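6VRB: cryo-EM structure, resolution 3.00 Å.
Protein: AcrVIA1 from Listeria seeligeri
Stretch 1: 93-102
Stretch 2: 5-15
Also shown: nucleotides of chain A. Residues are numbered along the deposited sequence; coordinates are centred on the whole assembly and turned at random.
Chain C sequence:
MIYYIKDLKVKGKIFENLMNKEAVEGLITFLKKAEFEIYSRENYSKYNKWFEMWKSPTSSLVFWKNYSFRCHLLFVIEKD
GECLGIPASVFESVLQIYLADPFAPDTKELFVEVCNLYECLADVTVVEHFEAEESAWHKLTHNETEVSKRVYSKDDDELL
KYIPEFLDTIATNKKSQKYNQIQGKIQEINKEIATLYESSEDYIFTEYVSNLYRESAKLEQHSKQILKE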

# COMPACT_ATOMS: atom_id res chain seq x y z
N SER C 93 24.49 -16.45 10.93
CA SER C 93 24.04 -17.76 11.34
C SER C 93 24.89 -18.36 12.45
O SER C 93 24.35 -19.07 13.30
CB SER C 93 24.01 -18.70 10.15
OG SER C 93 23.59 -19.98 10.53
N VAL C 94 26.19 -18.07 12.46
CA VAL C 94 27.05 -18.56 13.53
C VAL C 94 26.74 -17.83 14.83
O VAL C 94 26.68 -18.45 15.90
CB VAL C 94 28.53 -18.43 13.11
CG1 VAL C 94 29.45 -18.69 14.27
CG2 VAL C 94 28.83 -19.43 12.02
N LEU C 95 26.49 -16.53 14.76
CA LEU C 95 26.22 -15.75 15.95
C LEU C 95 24.74 -15.54 16.23
O LEU C 95 24.41 -14.82 17.18
CB LEU C 95 26.91 -14.39 15.86
CG LEU C 95 28.43 -14.47 15.89
CD1 LEU C 95 29.02 -13.10 15.65
CD2 LEU C 95 28.90 -15.02 17.21
N GLN C 96 23.86 -16.13 15.42
CA GLN C 96 22.40 -16.19 15.65
C GLN C 96 21.77 -14.81 15.79
O GLN C 96 21.05 -14.52 16.74
CB GLN C 96 22.08 -17.08 16.85
CG GLN C 96 22.41 -18.52 16.57
CD GLN C 96 21.56 -19.08 15.46
OE1 GLN C 96 20.35 -18.88 15.43
NE2 GLN C 96 22.19 -19.75 14.51
N ILE C 97 22.05 -13.96 14.80
CA ILE C 97 21.61 -12.57 14.80
C ILE C 97 20.29 -12.48 14.04
O ILE C 97 20.18 -12.95 12.91
CB ILE C 97 22.67 -11.67 14.16
CG1 ILE C 97 23.97 -11.75 14.97
CG2 ILE C 97 22.18 -10.25 14.05
CD1 ILE C 97 25.15 -11.18 14.27
N TYR C 98 19.29 -11.88 14.68
CA TYR C 98 17.96 -11.74 14.09
C TYR C 98 17.52 -10.29 14.28
O TYR C 98 18.28 -9.45 14.77
CB TYR C 98 16.97 -12.70 14.73
CG TYR C 98 17.29 -14.16 14.56
CD1 TYR C 98 16.85 -14.87 13.45
CD2 TYR C 98 18.05 -14.83 15.50
CE1 TYR C 98 17.15 -16.21 13.31
CE2 TYR C 98 18.36 -16.15 15.36
CZ TYR C 98 17.91 -16.84 14.27
OH TYR C 98 18.23 -18.16 14.14
N LEU C 99 16.29 -10.00 13.90
CA LEU C 99 15.62 -8.77 14.29
C LEU C 99 14.67 -9.08 15.44
O LEU C 99 14.09 -10.17 15.49
CB LEU C 99 14.86 -8.15 13.11
CG LEU C 99 15.71 -7.50 12.02
CD1 LEU C 99 14.86 -7.08 10.86
CD2 LEU C 99 16.41 -6.30 12.59
N ALA C 100 14.52 -8.13 16.36
CA ALA C 100 13.70 -8.38 17.54
C ALA C 100 12.22 -8.30 17.20
O ALA C 100 11.42 -9.10 17.70
CB ALA C 100 14.04 -7.40 18.65
N ASP C 101 11.83 -7.34 16.37
CA ASP C 101 10.46 -7.24 15.88
C ASP C 101 10.48 -7.07 14.37
O ASP C 101 10.66 -5.96 13.85
CB ASP C 101 9.70 -6.12 16.59
CG ASP C 101 10.49 -4.84 16.69
OD1 ASP C 101 11.67 -4.86 16.28
OD2 ASP C 101 9.93 -3.83 17.16
N PRO C 102 10.31 -8.16 13.63
CA PRO C 102 10.41 -8.09 12.17
C PRO C 102 9.14 -7.61 11.49
O PRO C 102 9.14 -7.45 10.27
CB PRO C 102 10.71 -9.54 11.77
CG PRO C 102 11.13 -10.20 13.04
CD PRO C 102 10.35 -9.55 14.10
P U A 51 23.31 -21.88 7.48
OP1 U A 51 23.03 -22.59 8.75
OP2 U A 51 23.30 -20.41 7.44
O5' U A 51 24.71 -22.41 6.92
C5' U A 51 25.82 -21.52 6.74
C4' U A 51 27.12 -22.26 6.90
O4' U A 51 27.67 -21.99 8.23
C3' U A 51 27.04 -23.77 6.78
O3' U A 51 28.26 -24.29 6.27
C2' U A 51 26.93 -24.20 8.24
O2' U A 51 27.35 -25.53 8.46
C1' U A 51 27.89 -23.21 8.90
N1 U A 51 27.64 -23.01 10.33
C2 U A 51 26.40 -22.55 10.71
O2 U A 51 25.51 -22.32 9.92
N3 U A 51 26.23 -22.39 12.06
C4 U A 51 27.16 -22.62 13.05
O4 U A 51 26.86 -22.42 14.23
C5 U A 51 28.43 -23.09 12.58
C6 U A 51 28.62 -23.26 11.27
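Stretch 2 5-15: IKDLKVKGKIF

Stretch 2 lies alongside the extended part of stretch 1 and runs in the opposite direction. Three register pairs show this: Gln96 faces Lys11 with CA atoms 5.1 Å apart, Ile97 faces Val10 at 4.7 Å between CA atoms, and Leu99 faces Leu8 at 4.5 Å between CA atoms. The descending hydrogen-bond partners, Gln96 with Lys11, Tyr98 with Lys9 and Ala100 with Asp7, are firmer evidence; the proximity of Ala100 CA to Lys9 CA, 4.7 Å, departs from the order. Stretch 1 enters as the end of a helix, with Ser93 and Val94 still helical, and Gln96 leaves it with positive phi (58/52). Ile97 to Leu99 then carry broadly extended phi/psi values. Stretch 2 is a hairpin: strand 8-10, a type I' turn from Val10 to Lys13, and strand 13-15, closed by backbone bonds such as Lys13 N to Val10 O at 2.7 Å and Phe15 N to Leu8 O at 3.0 Å.

Four main-chain hydrogen bonds, one of them weak, join the stretches, and side-chain packing adds to them. Lys11 N donates to Gln96 O at 3.1 Å with an N-H...O angle of 177°, and Ala100 N donates to Asp7 O at 3.1 Å and 170°; both are nearly linear. Between them, Tyr98 N donates to Lys9 O at 3.1 Å and 142°, while the return bond from Lys9 N to Tyr98 O is weak, at 3.4 Å and 135°. The formal beta pairing is a single bridge, Ile97 with Val10. The two stretches together bury 628 Å².

Ala100 has the largest covered area, 80 Å². Its CA-to-CB bond points toward stretch 2, and CB packs close to three residues there: Ala100 CB lies 3.7 Å from Asp7 CB, 4.4 Å from Lys9 CB and 4.0 Å from Ile14 CG2. The last contact reaches across to the second strand of the hairpin. The same residue therefore combines a nearly linear backbone bond with side-chain packing.

Lys9 follows with 75 Å². Its CA-to-CB bond points sideways and Lys9 CB lies 4.5 Å from Tyr98 CB, while its carbonyl oxygen accepts the Tyr98 bond and sits at the edge of the Tyr98 ring, near the ring plane. Tyr98 OH in turn donates to Gln96 OE1 at 2.6 Å, a bond within stretch 1 that ties the aromatic side chain back toward the helix end.

Lys11 has 67 Å² covered by stretch 1 and is the second residue of the turn, where its phi/psi of 41/46 suits the first central position of a type I' turn. Beyond its backbone bond, Lys11 CE approaches Leu95 O at 3.5 Å and Lys11 CB lies 4.2 Å from Gln96 CB. Lys11 NZ remains 4.3 Å from Val94 O, too far for a hydrogen bond.

Two apolar side-chain contacts accompany the backbone pairing. Leu99 CB points away, yet the end of its side chain returns, placing Leu99 CD2 3.6 Å from Leu8 CD2. Ile97 CG1 meets Val10 CG1 at 4.2 Å, adding a looser apolar contact beside the bridge.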

# COMPACT_ATOMS: atom_id res chain seq x y z
N ILE C 5 21.10 1.44 15.04
CA ILE C 5 20.81 0.08 14.61
C ILE C 5 19.41 -0.22 15.14
O ILE C 5 18.89 0.50 15.98
CB ILE C 5 21.85 -0.95 15.14
CG1 ILE C 5 23.27 -0.42 15.03
CG2 ILE C 5 21.90 -2.17 14.25
CD1 ILE C 5 24.30 -1.25 15.75
N LYS C 6 18.73 -1.13 14.44
CA LYS C 6 17.35 -1.52 14.83
C LYS C 6 17.42 -2.53 15.98
O LYS C 6 18.52 -3.06 16.22
CB LYS C 6 16.57 -2.03 13.62
CG LYS C 6 15.05 -1.95 13.74
CD LYS C 6 14.35 -1.76 12.42
CE LYS C 6 14.52 -0.36 11.86
NZ LYS C 6 13.70 0.63 12.60
N ASP C 7 16.32 -2.77 16.69
CA ASP C 7 16.38 -3.74 17.81
C ASP C 7 16.81 -5.08 17.23
O ASP C 7 16.21 -5.52 16.24
CB ASP C 7 15.02 -3.86 18.51
CG ASP C 7 14.67 -2.66 19.38
OD1 ASP C 7 15.38 -1.64 19.27
OD2 ASP C 7 13.70 -2.76 20.14
N LEU C 8 17.81 -5.72 17.86
CA LEU C 8 18.34 -7.01 17.35
C LEU C 8 18.24 -8.07 18.44
O LEU C 8 18.67 -7.79 19.57
CB LEU C 8 19.81 -6.81 16.97
CG LEU C 8 20.07 -6.01 15.69
CD1 LEU C 8 21.56 -5.83 15.47
CD2 LEU C 8 19.44 -6.69 14.49
N LYS C 9 17.69 -9.24 18.11
CA LYS C 9 17.65 -10.35 19.09
C LYS C 9 18.88 -11.20 18.79
O LYS C 9 18.91 -11.83 17.72
CB LYS C 9 16.36 -11.17 18.91
CG LYS C 9 16.30 -12.46 19.71
CD LYS C 9 15.04 -13.24 19.44
CE LYS C 9 13.78 -12.43 19.67
NZ LYS C 9 12.57 -13.15 19.20
N VAL C 10 19.87 -11.19 19.68
CA VAL C 10 21.13 -11.94 19.41
C VAL C 10 21.25 -13.12 20.38
O VAL C 10 21.28 -12.88 21.60
CB VAL C 10 22.36 -11.03 19.50
CG1 VAL C 10 23.64 -11.80 19.20
CG2 VAL C 10 22.24 -9.82 18.59
N LYS C 11 21.34 -14.32 19.83
CA LYS C 11 21.53 -15.55 20.65
C LYS C 11 20.69 -15.54 21.94
O LYS C 11 21.24 -15.86 23.00
CB LYS C 11 22.99 -16.01 20.79
CG LYS C 11 24.05 -14.98 21.14
CD LYS C 11 25.44 -15.58 21.09
CE LYS C 11 25.56 -16.61 20.00
NZ LYS C 11 26.81 -17.41 20.12
N GLY C 12 19.41 -15.16 21.82
CA GLY C 12 18.47 -15.17 22.96
C GLY C 12 18.44 -13.89 23.77
O GLY C 12 17.54 -13.78 24.62
N LYS C 13 19.36 -12.94 23.55
CA LYS C 13 19.26 -11.70 24.30
C LYS C 13 18.87 -10.56 23.38
O LYS C 13 19.45 -10.39 22.31
CB LYS C 13 20.58 -11.39 24.99
CG LYS C 13 20.52 -10.19 25.92
CD LYS C 13 21.84 -9.97 26.62
CE LYS C 13 21.72 -8.86 27.64
NZ LYS C 13 21.45 -7.55 26.99
N ILE C 14 17.90 -9.76 23.82
CA ILE C 14 17.39 -8.63 22.99
C ILE C 14 18.13 -7.34 23.36
O ILE C 14 18.16 -7.00 24.55
CB ILE C 14 15.87 -8.47 23.16
CG1 ILE C 14 15.11 -9.72 22.70
CG2 ILE C 14 15.37 -7.22 22.46
CD1 ILE C 14 15.48 -10.97 23.46
N PHE C 15 18.68 -6.66 22.35
CA PHE C 15 19.36 -5.36 22.54
C PHE C 15 18.43 -4.30 21.95
O PHE C 15 18.07 -4.42 20.77
CB PHE C 15 20.72 -5.36 21.83
CG PHE C 15 21.72 -6.34 22.39
CD1 PHE C 15 21.68 -7.68 22.03
CD2 PHE C 15 22.69 -5.93 23.28
CE1 PHE C 15 22.60 -8.58 22.55
CE2 PHE C 15 23.61 -6.83 23.80
CZ PHE C 15 23.56 -8.16 23.43